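Local coordinates for protein factor essential for expression of methicillin resistance (Staphylococcus aureus, PDB 1LRZ) that adds the second and third glycines of the pentaglycine bridge of staphylococcal peptidoglycan, taking them from glycyl-tRNA, at residues L252-R256 / N293-I297; K188-K192 / E247-E251; Y38-V43 / A55-V61. One frame throughout, in Å; residues are numbered along the deposited sequence.

Contacts 1 and 2 lie close together at one end of the elongated molecule, where helix 245-272 leaves the globular body and pairs with helix 277-307. Helix 245-272 serves both: 247-251 faces a loop of the body in contact 2, and 252-256 faces the second helix in contact 1. Their centres are about 10 Å apart, and they touch where Lys296 CD packs 4.2 Å from Tyr248 OH. Contact 3 is a separate hairpin on the other side of the chain's centre. Its centre is about 58 Å from that of contact 1 and about 48 Å from that of contact 2; its nearest atoms are about 48 Å from contact 1 and about 33 Å from contact 2.

Contact 1 of 3, residues L252-R256 / N293-I297; sequences LNEER and NEQKI
Leu252 and Ile297 form the apolar core of this section of an antiparallel coiled-coil arm, in which helix 245-272 runs out from the globular body and helix 277-307 returns. The two axes come within 10.1 Å at an angle of 161°, close to antiparallel, with side chains meeting between them. Leu252 CB meets Ile297 CG1 at 3.7 Å, on the flank of the isoleucine. With CG anti to the carbonyl carbon (chi1 -73°), the side chain is carried across the gap and its two methyls fork over Lys296: CD1 lies 3.8 Å from Lys296 CB, while CD2 touches Lys296 CD farther along the extended chain, also at 3.8 Å. The leucine thus crosses the lysine at about a right angle and packs against its CB and CD. Ile297 in turn reaches toward Asn253, its CD1 methyl 3.6 Å from Asn253 OD1.

One helical turn on, Arg256 lies across Asn293, whose backbone faces it in the antiparallel register. The arginine chain is extended from CG to NE, and its CB, CG and CD run alongside the Asn293 side chain before the guanidinium arrives beside Glu294, its plane turned about 15° from the carboxylate. Arg256 NH1 donates to the backbone oxygen of Leu290, one turn before Asn293, and so ties the arginine to the partner helix. Toward Glu294 there is no direct salt bridge: Arg256 NH2 and Glu294 OE2 stay 4.3 Å apart, with the oxygen well out of the guanidinium plane. A water spans this polar edge of the interface instead, accepting from Arg256 NH2 at 2.9 Å in the guanidinium plane and donating only weakly to Glu294 OE1 at 3.5 Å.

Contact 2 of 3, residues K188-K192 / E247-E251; sequences KNGVK and EYIKE
The Tyr248 ring meets the Asn189-Gly190 backbone obliquely, with its CE1 3.7 Å from Asn189 O and its CD1 4.0 Å from Gly190 CA. This close approach depends on Gly190 having no side chain, since its CA presents the ring with hydrogens alone. The residue also adopts a positive phi of 91°, a conformation suited to glycine. Beyond the ring, a water donates both to Tyr248 OH at 2.6 Å and to Asn189 O at 2.9 Å, joining the phenol to the loop. An Asx turn shapes the loop itself: Asn189 OD1 accepts from Val191 N, while Asn189 ND2 is held by the backbone oxygen of Phe339.

The second flat group, the Glu247 carboxylate, receives Lys192 NZ at OE1 (2.8 Å) from above its plane, 68° out of it. Extended beyond CG, the lysine crosses Glu247 at about a right angle, and its ammonium also makes a long salt bridge of 3.6 Å with Glu251 OE2. Two acids one helical turn apart therefore share one lysine, which probably eases the repulsion between them.

Lys192 opens strand 192-195, an outermost strand of the larger mixed sheet, and pairs through its backbone with Tyr242 on strand 236-244; helix 245-272 follows directly from that strand, so the contact ties the base of the helical arm to the edge of the sheet.

Contact 3 of 3, residues Y38-V43 / A55-V61; sequences YETHLV and ACLLTAV
Val43 and Leu58 mark the tightly packed part of a beta hairpin of strands 39-46 and 52-63, inside the seven-stranded mixed sheet of this FemABX-family enzyme. Here the ladder is joined directly in both directions. His41 and Leu58 form a hydrogen-bonded pair with both bonds nearly straight, His41 N to Leu58 O and Leu58 N to His41 O each 2.8 Å. Val43 and Cys56 are also a hydrogen-bonded pair, with the bond from Val43 N to Cys56 O nearly straight and the return bond from Cys56 N to Val43 O bent. On the face bearing these residues, Val43 has CG1 anti to the carbonyl carbon (chi1 -59°); CG2 falls between the backbone N and the carbonyl carbon, and from there it reaches Leu58 CD1 at 3.8 Å, the two side chains crossing at about a right angle. Helix 83-98 covers this side through Tyr96, Phe89 and Leu93. On the other face, Leu42 CD2 lies against Leu57 CB at 4.0 Å, beneath Phe11 of helix 8-16.

Toward Tyr38 the contact becomes looser and more polar. The Tyr38 ring and Val61 lie side by side at the partly exposed end, with Tyr38 CD2 3.8 Å from Val61 CG2. Thr40 OG1 donates to Tyr38 O from well above the carbonyl plane. The extended Glu39 side chain passes over the Ala60 methyl, and its OE1 makes a salt bridge with Lys68. Of the two bonds expected for the Glu39-Ala60 pair, one is direct, from Ala60 N to Glu39 O at 2.9 Å. The other is replaced by a water that accepts from Glu39 N at 2.9 Å and donates to Ala60 O at 2.6 Å.

Contact 1 of 3, residues L252-R256 / N293-I297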
loop_
_atom_site.group_PDB
_atom_site.type_symbol
_atom_site.label_atom_id
_atom_site.label_comp_id
_atom_site.label_asym_id
_atom_site.label_seq_id
_atom_site.Cartn_x
_atom_site.Cartn_y
_atom_site.Cartn_z
ATOM N N LEU A 252 -24.290 -15.299 16.711
ATOM C CA LEU A 252 -24.038 -15.732 18.082
ATOM C C LEU A 252 -25.207 -16.543 18.631
ATOM O O LEU A 252 -25.011 -17.525 19.354
ATOM C CB LEU A 252 -23.765 -14.532 18.991
ATOM C CG LEU A 252 -22.401 -13.856 18.804
ATOM C CD1 LEU A 252 -22.359 -12.544 19.569
ATOM C CD2 LEU A 252 -21.290 -14.794 19.275
ATOM N N ASN A 253 -26.426 -16.149 18.286
ATOM C CA ASN A 253 -27.575 -16.887 18.787
ATOM C C ASN A 253 -27.657 -18.258 18.151
ATOM O O ASN A 253 -28.059 -19.226 18.798
ATOM C CB ASN A 253 -28.863 -16.099 18.562
ATOM C CG ASN A 253 -29.123 -15.109 19.682
ATOM O OD1 ASN A 253 -29.223 -15.494 20.847
ATOM N ND2 ASN A 253 -29.233 -13.834 19.340
ATOM N N GLU A 254 -27.254 -18.352 16.889
ATOM C CA GLU A 254 -27.285 -19.632 16.205
ATOM C C GLU A 254 -26.250 -20.552 16.836
ATOM O O GLU A 254 -26.480 -21.754 16.984
ATOM C CB GLU A 254 -27.021 -19.427 14.715
ATOM C CG GLU A 254 -28.005 -18.419 14.121
ATOM C CD GLU A 254 -27.915 -18.290 12.618
ATOM O OE1 GLU A 254 -26.810 -17.996 12.102
ATOM O OE2 GLU A 254 -28.961 -18.473 11.952
ATOM N N GLU A 255 -25.118 -19.979 17.232
ATOM C CA GLU A 255 -24.070 -20.767 17.867
ATOM C C GLU A 255 -24.561 -21.172 19.257
ATOM O O GLU A 255 -24.307 -22.286 19.713
ATOM C CB GLU A 255 -22.775 -19.951 17.969
ATOM C CG GLU A 255 -22.312 -19.402 16.620
ATOM C CD GLU A 255 -21.014 -18.615 16.700
ATOM O OE1 GLU A 255 -20.870 -17.778 17.621
ATOM O OE2 GLU A 255 -20.140 -18.823 15.829
ATOM N N ARG A 256 -25.288 -20.275 19.915
ATOM C CA ARG A 256 -25.810 -20.564 21.247
ATOM C C ARG A 256 -26.790 -21.744 21.223
ATOM O O ARG A 256 -26.756 -22.610 22.102
ATOM C CB ARG A 256 -26.500 -19.332 21.839
ATOM C CG ARG A 256 -26.855 -19.529 23.303
ATOM C CD ARG A 256 -27.397 -18.280 23.963
ATOM N NE ARG A 256 -27.465 -18.480 25.405
ATOM C CZ ARG A 256 -26.419 -18.402 26.223
ATOM N NH1 ARG A 256 -25.207 -18.107 25.750
ATOM N NH2 ARG A 256 -26.581 -18.658 27.510
ATOM N N ASN A 293 -20.402 -16.909 25.366
ATOM C CA ASN A 293 -21.301 -16.575 24.267
ATOM C C ASN A 293 -22.292 -15.504 24.728
ATOM O O ASN A 293 -22.554 -14.535 24.011
ATOM C CB ASN A 293 -22.055 -17.828 23.801
ATOM C CG ASN A 293 -23.118 -17.518 22.758
ATOM O OD1 ASN A 293 -22.851 -17.504 21.552
ATOM N ND2 ASN A 293 -24.333 -17.255 23.223
ATOM N N GLU A 294 -22.817 -15.670 25.940
ATOM C CA GLU A 294 -23.773 -14.724 26.493
ATOM C C GLU A 294 -23.172 -13.324 26.635
ATOM O O GLU A 294 -23.813 -12.324 26.292
ATOM C CB GLU A 294 -24.264 -15.220 27.851
ATOM C CG GLU A 294 -25.275 -14.299 28.505
ATOM C CD GLU A 294 -25.866 -14.901 29.759
ATOM O OE1 GLU A 294 -25.088 -15.234 30.677
ATOM O OE2 GLU A 294 -27.106 -15.046 29.822
ATOM N N GLN A 295 -21.945 -13.252 27.148
ATOM C CA GLN A 295 -21.276 -11.971 27.309
ATOM C C GLN A 295 -21.016 -11.334 25.954
ATOM O O GLN A 295 -21.068 -10.115 25.826
ATOM C CB GLN A 295 -19.957 -12.126 28.076
ATOM C CG GLN A 295 -20.158 -12.375 29.563
ATOM C CD GLN A 295 -18.853 -12.489 30.334
ATOM O OE1 GLN A 295 -18.021 -11.571 30.321
ATOM N NE2 GLN A 295 -18.669 -13.619 31.022
ATOM N N LYS A 296 -20.737 -12.146 24.938
ATOM C CA LYS A 296 -20.500 -11.577 23.611
ATOM C C LYS A 296 -21.789 -10.936 23.101
ATOM O O LYS A 296 -21.766 -9.846 22.523
ATOM C CB LYS A 296 -20.048 -12.649 22.619
ATOM C CG LYS A 296 -18.567 -12.977 22.645
ATOM C CD LYS A 296 -18.276 -13.937 21.500
ATOM C CE LYS A 296 -16.889 -14.525 21.561
ATOM N NZ LYS A 296 -16.794 -15.676 20.616
ATOM N N ILE A 297 -22.911 -11.620 23.313
ATOM C CA ILE A 297 -24.204 -11.104 22.882
ATOM C C ILE A 297 -24.504 -9.794 23.608
ATOM O O ILE A 297 -24.873 -8.798 22.979
ATOM C CB ILE A 297 -25.331 -12.142 23.138
ATOM C CG1 ILE A 297 -25.135 -13.343 22.198
ATOM C CG2 ILE A 297 -26.695 -11.508 22.914
ATOM C CD1 ILE A 297 -26.121 -14.483 22.399
HETATM O O HOH W 1 -24.667 -18.567 29.749
#

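Contact 2 of 3, residues K188-K192 / E247-E251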
loop_
_atom_site.group_PDB
_atom_site.type_symbol
_atom_site.label_atom_id
_atom_site.label_comp_id
_atom_site.label_asym_id
_atom_site.label_seq_id
_atom_site.Cartn_x
_atom_site.Cartn_y
_atom_site.Cartn_z
ATOM N N LYS A 188 -12.647 -15.513 11.907
ATOM C CA LYS A 188 -13.818 -16.069 12.575
ATOM C C LYS A 188 -14.270 -15.336 13.848
ATOM O O LYS A 188 -14.533 -15.967 14.871
ATOM C CB LYS A 188 -13.530 -17.539 12.895
ATOM C CG LYS A 188 -14.718 -18.341 13.397
ATOM C CD LYS A 188 -14.306 -19.782 13.684
ATOM C CE LYS A 188 -15.459 -20.601 14.235
ATOM N NZ LYS A 188 -15.023 -21.996 14.524
ATOM N N ASN A 189 -14.378 -14.012 13.799
ATOM C CA ASN A 189 -14.806 -13.271 14.988
ATOM C C ASN A 189 -15.939 -12.277 14.726
ATOM O O ASN A 189 -16.187 -11.389 15.549
ATOM C CB ASN A 189 -13.613 -12.536 15.622
ATOM C CG ASN A 189 -13.237 -11.267 14.868
ATOM O OD1 ASN A 189 -13.480 -11.148 13.662
ATOM N ND2 ASN A 189 -12.631 -10.318 15.574
ATOM N N GLY A 190 -16.613 -12.414 13.584
ATOM C CA GLY A 190 -17.718 -11.519 13.268
ATOM C C GLY A 190 -17.389 -10.248 12.493
ATOM O O GLY A 190 -18.290 -9.483 12.151
ATOM N N VAL A 191 -16.111 -10.008 12.217
ATOM C CA VAL A 191 -15.714 -8.822 11.465
ATOM C C VAL A 191 -15.871 -9.070 9.968
ATOM O O VAL A 191 -15.546 -10.155 9.481
ATOM C CB VAL A 191 -14.242 -8.445 11.746
ATOM C CG1 VAL A 191 -13.792 -7.332 10.786
ATOM C CG2 VAL A 191 -14.097 -7.985 13.207
ATOM N N LYS A 192 -16.373 -8.068 9.248
ATOM C CA LYS A 192 -16.551 -8.170 7.798
ATOM C C LYS A 192 -15.831 -7.027 7.085
ATOM O O LYS A 192 -15.464 -6.028 7.708
ATOM C CB LYS A 192 -18.045 -8.159 7.443
ATOM C CG LYS A 192 -18.772 -9.374 7.998
ATOM C CD LYS A 192 -20.279 -9.372 7.756
ATOM C CE LYS A 192 -20.888 -10.647 8.361
ATOM N NZ LYS A 192 -22.367 -10.756 8.237
ATOM N N GLU A 247 -26.405 -8.900 12.251
ATOM C CA GLU A 247 -25.888 -10.149 11.707
ATOM C C GLU A 247 -24.975 -10.845 12.714
ATOM O O GLU A 247 -24.988 -12.070 12.840
ATOM C CB GLU A 247 -25.139 -9.879 10.397
ATOM C CG GLU A 247 -25.990 -9.126 9.363
ATOM C CD GLU A 247 -25.308 -8.996 8.013
ATOM O OE1 GLU A 247 -24.117 -8.617 7.974
ATOM O OE2 GLU A 247 -25.969 -9.264 6.985
ATOM N N TYR A 248 -24.188 -10.056 13.435
ATOM C CA TYR A 248 -23.270 -10.590 14.440
ATOM C C TYR A 248 -24.062 -11.294 15.548
ATOM O O TYR A 248 -23.811 -12.458 15.878
ATOM C CB TYR A 248 -22.449 -9.436 15.017
ATOM C CG TYR A 248 -21.497 -9.800 16.132
ATOM C CD1 TYR A 248 -20.530 -10.789 15.966
ATOM C CD2 TYR A 248 -21.510 -9.088 17.328
ATOM C CE1 TYR A 248 -19.592 -11.049 16.970
ATOM C CE2 TYR A 248 -20.588 -9.334 18.325
ATOM C CZ TYR A 248 -19.629 -10.310 18.146
ATOM O OH TYR A 248 -18.698 -10.518 19.139
ATOM N N ILE A 249 -25.030 -10.579 16.108
ATOM C CA ILE A 249 -25.863 -11.122 17.169
ATOM C C ILE A 249 -26.635 -12.346 16.678
ATOM O O ILE A 249 -26.821 -13.301 17.429
ATOM C CB ILE A 249 -26.837 -10.047 17.705
ATOM C CG1 ILE A 249 -26.031 -8.881 18.290
ATOM C CG2 ILE A 249 -27.755 -10.646 18.765
ATOM C CD1 ILE A 249 -26.860 -7.638 18.630
ATOM N N LYS A 250 -27.070 -12.331 15.417
ATOM C CA LYS A 250 -27.797 -13.476 14.872
ATOM C C LYS A 250 -26.904 -14.707 14.873
ATOM O O LYS A 250 -27.325 -15.785 15.301
ATOM C CB LYS A 250 -28.271 -13.205 13.440
ATOM C CG LYS A 250 -28.842 -14.451 12.757
ATOM C CD LYS A 250 -29.303 -14.177 11.328
ATOM C CE LYS A 250 -30.056 -15.384 10.759
ATOM N NZ LYS A 250 -30.564 -15.152 9.376
ATOM N N GLU A 251 -25.675 -14.545 14.378
ATOM C CA GLU A 251 -24.707 -15.640 14.336
ATOM C C GLU A 251 -24.451 -16.191 15.741
ATOM O O GLU A 251 -24.390 -17.400 15.939
ATOM C CB GLU A 251 -23.380 -15.155 13.738
ATOM C CG GLU A 251 -23.364 -15.030 12.213
ATOM C CD GLU A 251 -22.245 -14.116 11.696
ATOM O OE1 GLU A 251 -21.116 -14.167 12.244
ATOM O OE2 GLU A 251 -22.495 -13.352 10.731
HETATM O O HOH W 2 -16.333 -11.311 18.431
#

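Contact 3 of 3, residues Y38-V43 / A55-V61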
loop_
_atom_site.group_PDB
_atom_site.type_symbol
_atom_site.label_atom_id
_atom_site.label_comp_id
_atom_site.label_asym_id
_atom_site.label_seq_id
_atom_site.Cartn_x
_atom_site.Cartn_y
_atom_site.Cartn_z
ATOM N N TYR A 38 -2.506 20.621 -13.941
ATOM C CA TYR A 38 -1.060 20.583 -14.144
ATOM C C TYR A 38 -0.720 20.440 -15.619
ATOM O O TYR A 38 -1.461 19.809 -16.378
ATOM C CB TYR A 38 -0.413 19.392 -13.419
ATOM C CG TYR A 38 -0.384 19.495 -11.918
ATOM C CD1 TYR A 38 -1.492 19.143 -11.158
ATOM C CD2 TYR A 38 0.751 19.960 -11.261
ATOM C CE1 TYR A 38 -1.478 19.253 -9.774
ATOM C CE2 TYR A 38 0.782 20.075 -9.877
ATOM C CZ TYR A 38 -0.339 19.721 -9.137
ATOM O OH TYR A 38 -0.327 19.842 -7.765
ATOM N N GLU A 39 0.397 21.036 -16.021
ATOM C CA GLU A 39 0.877 20.871 -17.377
ATOM C C GLU A 39 1.397 19.431 -17.293
ATOM O O GLU A 39 2.259 19.127 -16.458
ATOM C CB GLU A 39 2.037 21.818 -17.667
ATOM C CG GLU A 39 2.566 21.694 -19.092
ATOM C CD GLU A 39 3.705 22.652 -19.374
ATOM O OE1 GLU A 39 3.601 23.821 -18.932
ATOM O OE2 GLU A 39 4.694 22.249 -20.034
ATOM N N THR A 40 0.886 18.548 -18.143
ATOM C CA THR A 40 1.290 17.147 -18.089
ATOM C C THR A 40 1.803 16.612 -19.417
ATOM O O THR A 40 1.197 16.835 -20.466
ATOM C CB THR A 40 0.103 16.279 -17.602
ATOM O OG1 THR A 40 -0.494 16.903 -16.456
ATOM C CG2 THR A 40 0.578 14.884 -17.200
ATOM N N HIS A 41 2.932 15.907 -19.359
ATOM C CA HIS A 41 3.554 15.331 -20.551
ATOM C C HIS A 41 3.710 13.817 -20.452
ATOM O O HIS A 41 3.987 13.270 -19.372
ATOM C CB HIS A 41 4.954 15.902 -20.776
ATOM C CG HIS A 41 4.995 17.381 -20.996
ATOM N ND1 HIS A 41 4.586 18.289 -20.041
ATOM C CD2 HIS A 41 5.486 18.112 -22.023
ATOM C CE1 HIS A 41 4.832 19.515 -20.469
ATOM N NE2 HIS A 41 5.379 19.435 -21.669
ATOM N N LEU A 42 3.533 13.150 -21.589
ATOM C CA LEU A 42 3.722 11.709 -21.671
ATOM C C LEU A 42 4.819 11.525 -22.709
ATOM O O LEU A 42 4.598 11.745 -23.907
ATOM C CB LEU A 42 2.443 10.998 -22.118
ATOM C CG LEU A 42 1.231 11.072 -21.180
ATOM C CD1 LEU A 42 0.078 10.286 -21.802
ATOM C CD2 LEU A 42 1.588 10.513 -19.812
ATOM N N VAL A 43 6.008 11.151 -22.245
ATOM C CA VAL A 43 7.140 10.955 -23.134
ATOM C C VAL A 43 7.627 9.510 -23.056
ATOM O O VAL A 43 7.240 8.763 -22.150
ATOM C CB VAL A 43 8.306 11.933 -22.778
ATOM C CG1 VAL A 43 7.821 13.378 -22.880
ATOM C CG2 VAL A 43 8.831 11.651 -21.372
ATOM N N ALA A 55 8.972 4.868 -20.934
ATOM C CA ALA A 55 7.923 5.870 -20.801
ATOM C C ALA A 55 8.028 6.641 -19.494
ATOM O O ALA A 55 8.629 6.175 -18.523
ATOM C CB ALA A 55 6.546 5.191 -20.877
ATOM N N CYS A 56 7.432 7.825 -19.469
ATOM C CA CYS A 56 7.419 8.609 -18.256
ATOM C C CYS A 56 6.376 9.689 -18.316
ATOM O O CYS A 56 6.239 10.404 -19.322
ATOM C CB CYS A 56 8.777 9.251 -17.982
ATOM S SG CYS A 56 8.945 9.844 -16.267
ATOM N N LEU A 57 5.611 9.773 -17.239
ATOM C CA LEU A 57 4.609 10.802 -17.113
ATOM C C LEU A 57 5.362 11.921 -16.393
ATOM O O LEU A 57 6.009 11.691 -15.368
ATOM C CB LEU A 57 3.433 10.293 -16.281
ATOM C CG LEU A 57 2.317 11.282 -15.954
ATOM C CD1 LEU A 57 1.102 10.499 -15.463
ATOM C CD2 LEU A 57 2.774 12.263 -14.884
ATOM N N LEU A 58 5.311 13.119 -16.954
ATOM C CA LEU A 58 5.990 14.273 -16.372
ATOM C C LEU A 58 4.962 15.348 -16.088
ATOM O O LEU A 58 3.988 15.487 -16.832
ATOM C CB LEU A 58 7.004 14.858 -17.363
ATOM C CG LEU A 58 8.086 13.981 -18.006
ATOM C CD1 LEU A 58 8.729 14.759 -19.162
ATOM C CD2 LEU A 58 9.120 13.593 -16.970
ATOM N N THR A 59 5.164 16.088 -15.004
ATOM C CA THR A 59 4.285 17.198 -14.684
ATOM C C THR A 59 5.188 18.420 -14.574
ATOM O O THR A 59 6.350 18.319 -14.178
ATOM C CB THR A 59 3.509 17.004 -13.357
ATOM O OG1 THR A 59 4.411 16.585 -12.325
ATOM C CG2 THR A 59 2.374 15.987 -13.543
ATOM N N ALA A 60 4.656 19.574 -14.946
ATOM C CA ALA A 60 5.428 20.805 -14.904
ATOM C C ALA A 60 4.630 21.886 -14.206
ATOM O O ALA A 60 3.417 21.984 -14.377
ATOM C CB ALA A 60 5.786 21.239 -16.322
ATOM N N VAL A 61 5.329 22.683 -13.410
ATOM C CA VAL A 61 4.734 23.784 -12.664
ATOM C C VAL A 61 5.570 25.057 -12.903
ATOM O O VAL A 61 6.801 25.008 -12.914
ATOM C CB VAL A 61 4.703 23.443 -11.148
ATOM C CG1 VAL A 61 4.599 24.698 -10.320
ATOM C CG2 VAL A 61 3.513 22.515 -10.853
HETATM O O HOH W 3 1.151 23.268 -14.405
#